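Local structure of BF1531-like N-terminal domain-containing protein (Bacteroides fragilis, 3SLR) at residues C171-M185 / I197-T210. The protein is of unknown function but may hydrolyse ester bonds, this part pairing an FkbH N-terminal domain with a magnesium-binding phosphatase domain. Sequence-based numbering, arbitrary orientation.
Sequences CNLAGISAKYGRNFM and ILSLDALPIISSRT
Ile-205 projects from helix 203-210 as a bump on which Tyr-180 rests: its CD1 lies 3.8 Å from the centroid of the Tyr-180 ring and 21° off the ring normal, a CH-pi contact over one face. Carried outward by an extended chi2 (169°), the same CD1 also comes 3.9 Å from Phe-184 CE2, so one methyl enters the hollow between two aromatic rings. Ile-206 is the next bump. Its CD1 is received by Leu-173 and the selenomethionine Met-185, tightly on the Leu-173 side, where CD1 meets CD1 at 3.5 Å. Bent at chi2 and chi3, Met-185 brings CE back to within 3.9 Å of Ala-202 CB. At the far end Arg-209 lays one guanidinium face on Ile-176, with NH1 3.5 Å from CG1, while Ile-176 CG2 meets Ile-205 CG2 as these two side chains slide past each other in opposite directions. Helix 173-180 and segment 203-210 run at 145°, their axes 11.4 Å apart. Polar bonds join the opposite end: Ser-199 OG donates to Phe-184 O (2.8 Å) in the carbonyl plane, while Ser-199 N donates to Met-185 O (2.9 Å) from above its plane. That hydroxyl also accepts from Ala-202 N, an ST motif. The contact thus packs two helices following strand 168-171 against helix 203-217 within the FkbH-like domain, and its chemistry implies a largely apolar interface, with directional bonds through one serine fixing the turn before helix 203-217.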
loop_
_atom_site.group_PDB
_atom_site.type_symbol
_atom_site.label_atom_id
_atom_site.label_comp_id
_atom_site.label_asym_id
_atom_site.label_seq_id
_atom_site.Cartn_x
_atom_site.Cartn_y
_atom_site.Cartn_z
ATOM N N CYS A 171 6.562 2.441 -6.264
ATOM C CA CYS A 171 6.045 1.590 -5.198
ATOM C C CYS A 171 6.906 1.884 -3.963
ATOM O O CYS A 171 8.131 1.746 -4.009
ATOM C CB CYS A 171 6.126 0.128 -5.581
ATOM S SG CYS A 171 5.471 -1.005 -4.326
ATOM N N ASN A 172 6.259 2.295 -2.873
ATOM C CA ASN A 172 6.962 2.884 -1.726
ATOM C C ASN A 172 7.602 1.840 -0.810
ATOM O O ASN A 172 7.258 1.733 0.371
ATOM C CB ASN A 172 6.002 3.782 -0.938
ATOM C CG ASN A 172 6.719 4.676 0.067
ATOM O OD1 ASN A 172 7.946 4.767 0.079
ATOM N ND2 ASN A 172 5.948 5.350 0.907
ATOM N N LEU A 173 8.542 1.084 -1.364
ATOM C CA LEU A 173 9.295 0.085 -0.605
ATOM C C LEU A 173 9.934 0.704 0.638
ATOM O O LEU A 173 10.008 0.067 1.694
ATOM C CB LEU A 173 10.356 -0.559 -1.514
ATOM C CG LEU A 173 11.233 -1.642 -0.894
ATOM C CD1 LEU A 173 10.379 -2.743 -0.293
ATOM C CD2 LEU A 173 12.187 -2.201 -1.955
ATOM N N ALA A 174 10.364 1.957 0.525
ATOM C CA ALA A 174 10.995 2.647 1.650
ATOM C C ALA A 174 10.034 2.793 2.832
ATOM O O ALA A 174 10.390 2.484 3.972
ATOM C CB ALA A 174 11.532 4.019 1.218
ATOM N N GLY A 175 8.813 3.247 2.557
ATOM C CA GLY A 175 7.824 3.432 3.607
ATOM C C GLY A 175 7.365 2.099 4.181
ATOM O O GLY A 175 7.114 1.977 5.381
ATOM N N ILE A 176 7.218 1.107 3.307
ATOM C CA ILE A 176 6.870 -0.241 3.736
ATOM C C ILE A 176 7.938 -0.755 4.708
ATOM O O ILE A 176 7.632 -1.236 5.804
ATOM C CB ILE A 176 6.773 -1.191 2.507
ATOM C CG1 ILE A 176 5.635 -0.743 1.590
ATOM C CG2 ILE A 176 6.589 -2.647 2.945
ATOM C CD1 ILE A 176 5.702 -1.354 0.196
ATOM N N SER A 177 9.195 -0.659 4.291
ATOM C CA SER A 177 10.311 -1.167 5.078
ATOM C C SER A 177 10.493 -0.406 6.395
ATOM O O SER A 177 10.938 -0.980 7.395
ATOM C CB SER A 177 11.600 -1.121 4.254
ATOM O OG SER A 177 11.520 -1.977 3.126
ATOM N N ALA A 178 10.171 0.886 6.395
ATOM C CA ALA A 178 10.278 1.685 7.631
ATOM C C ALA A 178 9.412 1.082 8.737
ATOM O O ALA A 178 9.762 1.147 9.903
ATOM C CB ALA A 178 9.903 3.144 7.397
ATOM N N LYS A 179 8.274 0.501 8.375
ATOM C CA LYS A 179 7.408 -0.125 9.374
ATOM C C LYS A 179 7.954 -1.466 9.870
ATOM O O LYS A 179 8.096 -1.679 11.066
ATOM C CB LYS A 179 5.984 -0.320 8.812
ATOM C CG LYS A 179 5.054 -1.081 9.763
ATOM C CD LYS A 179 3.607 -1.106 9.263
ATOM C CE LYS A 179 2.794 -2.191 9.982
ATOM N NZ LYS A 179 2.704 -1.991 11.445
ATOM N N TYR A 180 8.255 -2.377 8.945
ATOM C CA TYR A 180 8.673 -3.723 9.321
ATOM C C TYR A 180 10.140 -3.789 9.744
ATOM O O TYR A 180 10.516 -4.622 10.568
ATOM C CB TYR A 180 8.463 -4.688 8.153
ATOM C CG TYR A 180 7.008 -4.897 7.813
ATOM C CD1 TYR A 180 6.384 -4.131 6.833
ATOM C CD2 TYR A 180 6.251 -5.846 8.489
ATOM C CE1 TYR A 180 5.041 -4.323 6.529
ATOM C CE2 TYR A 180 4.913 -6.047 8.190
ATOM C CZ TYR A 180 4.316 -5.282 7.211
ATOM O OH TYR A 180 2.985 -5.489 6.918
ATOM N N GLY A 181 10.964 -2.930 9.152
ATOM C CA GLY A 181 12.393 -2.921 9.446
ATOM C C GLY A 181 13.182 -3.844 8.535
ATOM O O GLY A 181 12.717 -4.922 8.166
ATOM N N ARG A 182 14.395 -3.427 8.189
ATOM C CA ARG A 182 15.267 -4.252 7.367
ATOM C C ARG A 182 15.563 -5.584 8.062
ATOM O O ARG A 182 15.726 -6.597 7.403
ATOM C CB ARG A 182 16.555 -3.504 7.021
ATOM C CG ARG A 182 17.465 -4.282 6.052
ATOM C CD ARG A 182 18.632 -3.441 5.542
ATOM N NE ARG A 182 19.623 -3.169 6.586
ATOM C CZ ARG A 182 19.704 -2.044 7.286
ATOM N NH1 ARG A 182 18.835 -1.056 7.089
ATOM N NH2 ARG A 182 20.648 -1.913 8.213
ATOM N N ASN A 183 15.585 -5.588 9.392
ATOM C CA ASN A 183 15.769 -6.840 10.140
ATOM C C ASN A 183 14.763 -7.925 9.738
ATOM O O ASN A 183 15.060 -9.115 9.806
ATOM C CB ASN A 183 15.723 -6.589 11.657
ATOM C CG ASN A 183 16.990 -5.938 12.185
ATOM O OD1 ASN A 183 17.997 -5.864 11.491
ATOM N ND2 ASN A 183 16.944 -5.469 13.426
ATOM N N PHE A 184 13.583 -7.504 9.290
ATOM C CA PHE A 184 12.529 -8.417 8.862
ATOM C C PHE A 184 12.497 -8.579 7.333
ATOM O O PHE A 184 12.232 -9.665 6.816
ATOM C CB PHE A 184 11.174 -7.903 9.371
ATOM C CG PHE A 184 9.981 -8.596 8.755
ATOM C CD1 PHE A 184 9.397 -9.686 9.381
ATOM C CD2 PHE A 184 9.451 -8.154 7.557
ATOM C CE1 PHE A 184 8.304 -10.322 8.823
ATOM C CE2 PHE A 184 8.360 -8.790 6.987
ATOM C CZ PHE A 184 7.784 -9.871 7.624
HETATM N N MSE A 185 12.776 -7.492 6.614
HETATM C CA MSE A 185 12.625 -7.478 5.163
HETATM C C MSE A 185 13.760 -8.192 4.435
HETATM O O MSE A 185 13.592 -8.653 3.309
HETATM C CB MSE A 185 12.554 -6.032 4.652
HETATM C CG MSE A 185 11.422 -5.199 5.230
HETATM SE SE MSE A 185 9.661 -5.678 4.587
HETATM C CE MSE A 185 9.880 -5.329 2.670
ATOM N N ILE A 197 17.035 -10.866 -2.202
ATOM C CA ILE A 197 17.226 -9.756 -1.268
ATOM C C ILE A 197 16.031 -9.544 -0.351
ATOM O O ILE A 197 16.138 -8.858 0.663
ATOM C CB ILE A 197 17.556 -8.430 -2.017
ATOM C CG1 ILE A 197 18.280 -7.447 -1.084
ATOM C CG2 ILE A 197 16.314 -7.812 -2.630
ATOM C CD1 ILE A 197 19.771 -7.676 -1.049
ATOM N N LEU A 198 14.893 -10.132 -0.701
ATOM C CA LEU A 198 13.708 -10.041 0.150
ATOM C C LEU A 198 13.481 -11.348 0.902
ATOM O O LEU A 198 13.634 -12.427 0.339
ATOM C CB LEU A 198 12.463 -9.717 -0.685
ATOM C CG LEU A 198 12.434 -8.340 -1.357
ATOM C CD1 LEU A 198 11.304 -8.264 -2.386
ATOM C CD2 LEU A 198 12.291 -7.245 -0.320
ATOM N N SER A 199 13.104 -11.251 2.173
ATOM C CA SER A 199 12.819 -12.446 2.963
ATOM C C SER A 199 11.518 -13.109 2.504
ATOM O O SER A 199 10.683 -12.491 1.841
ATOM C CB SER A 199 12.730 -12.100 4.449
ATOM O OG SER A 199 11.573 -11.316 4.686
ATOM N N LEU A 200 11.345 -14.370 2.878
ATOM C CA LEU A 200 10.168 -15.134 2.484
ATOM C C LEU A 200 8.886 -14.442 2.916
ATOM O O LEU A 200 7.880 -14.459 2.194
ATOM C CB LEU A 200 10.225 -16.545 3.078
ATOM C CG LEU A 200 9.046 -17.471 2.763
ATOM C CD1 LEU A 200 8.839 -17.589 1.265
ATOM C CD2 LEU A 200 9.267 -18.850 3.382
ATOM N N ASP A 201 8.918 -13.827 4.095
ATOM C CA ASP A 201 7.721 -13.196 4.630
ATOM C C ASP A 201 7.512 -11.794 4.075
ATOM O O ASP A 201 6.405 -11.260 4.122
ATOM C CB ASP A 201 7.753 -13.205 6.153
ATOM C CG ASP A 201 7.627 -14.603 6.718
ATOM O OD1 ASP A 201 6.728 -15.349 6.265
ATOM O OD2 ASP A 201 8.434 -14.966 7.596
ATOM N N ALA A 202 8.569 -11.213 3.523
ATOM C CA ALA A 202 8.467 -9.908 2.884
ATOM C C ALA A 202 7.902 -10.017 1.477
ATOM O O ALA A 202 7.261 -9.085 0.989
ATOM C CB ALA A 202 9.820 -9.227 2.846
ATOM N N LEU A 203 8.153 -11.144 0.819
ATOM C CA LEU A 203 7.755 -11.313 -0.580
ATOM C C LEU A 203 6.273 -11.021 -0.860
ATOM O O LEU A 203 5.964 -10.254 -1.766
ATOM C CB LEU A 203 8.157 -12.693 -1.121
ATOM C CG LEU A 203 9.609 -12.883 -1.560
ATOM C CD1 LEU A 203 9.938 -14.367 -1.643
ATOM C CD2 LEU A 203 9.869 -12.191 -2.900
ATOM N N PRO A 204 5.352 -11.608 -0.073
ATOM C CA PRO A 204 3.926 -11.347 -0.324
ATOM C C PRO A 204 3.516 -9.912 -0.012
ATOM O O PRO A 204 2.524 -9.436 -0.557
ATOM C CB PRO A 204 3.206 -12.286 0.648
ATOM C CG PRO A 204 4.225 -13.198 1.185
ATOM C CD PRO A 204 5.565 -12.582 1.009
ATOM N N ILE A 205 4.238 -9.240 0.884
ATOM C CA ILE A 205 3.962 -7.837 1.141
ATOM C C ILE A 205 4.266 -7.008 -0.098
ATOM O O ILE A 205 3.465 -6.181 -0.512
ATOM C CB ILE A 205 4.782 -7.291 2.331
ATOM C CG1 ILE A 205 4.328 -7.972 3.628
ATOM C CG2 ILE A 205 4.638 -5.783 2.405
ATOM C CD1 ILE A 205 5.250 -7.719 4.833
ATOM N N ILE A 206 5.421 -7.245 -0.705
ATOM C CA ILE A 206 5.798 -6.497 -1.893
ATOM C C ILE A 206 4.914 -6.840 -3.111
ATOM O O ILE A 206 4.534 -5.948 -3.869
ATOM C CB ILE A 206 7.302 -6.668 -2.226
ATOM C CG1 ILE A 206 8.166 -6.158 -1.068
ATOM C CG2 ILE A 206 7.644 -5.954 -3.528
ATOM C CD1 ILE A 206 7.631 -4.903 -0.415
ATOM N N SER A 207 4.566 -8.108 -3.295
ATOM C CA SER A 207 3.701 -8.452 -4.421
ATOM C C SER A 207 2.335 -7.789 -4.267
ATOM O O SER A 207 1.762 -7.292 -5.237
ATOM C CB SER A 207 3.565 -9.976 -4.618
ATOM O OG SER A 207 3.099 -10.638 -3.452
ATOM N N SER A 208 1.815 -7.771 -3.047
ATOM C CA SER A 208 0.497 -7.195 -2.823
ATOM C C SER A 208 0.528 -5.698 -3.134
ATOM O O SER A 208 -0.347 -5.178 -3.812
ATOM C CB SER A 208 0.020 -7.468 -1.394
ATOM O OG SER A 208 -1.292 -6.971 -1.202
ATOM N N ARG A 209 1.552 -5.013 -2.646
ATOM C CA ARG A 209 1.706 -3.577 -2.885
ATOM C C ARG A 209 1.984 -3.244 -4.350
ATOM O O ARG A 209 1.691 -2.134 -4.809
ATOM C CB ARG A 209 2.822 -3.010 -1.998
ATOM C CG ARG A 209 2.470 -2.985 -0.503
ATOM C CD ARG A 209 1.409 -1.939 -0.189
ATOM N NE ARG A 209 1.868 -0.603 -0.564
ATOM C CZ ARG A 209 2.271 0.333 0.292
ATOM N NH1 ARG A 209 2.252 0.107 1.608
ATOM N NH2 ARG A 209 2.683 1.510 -0.172
ATOM N N THR A 210 2.564 -4.195 -5.081
ATOM C CA THR A 210 2.818 -4.001 -6.508
ATOM C C THR A 210 1.513 -4.156 -7.277
ATOM O O THR A 210 1.179 -3.337 -8.131
ATOM C CB THR A 210 3.861 -5.000 -7.019
ATOM O OG1 THR A 210 5.056 -4.835 -6.250
ATOM C CG2 THR A 210 4.177 -4.775 -8.489
#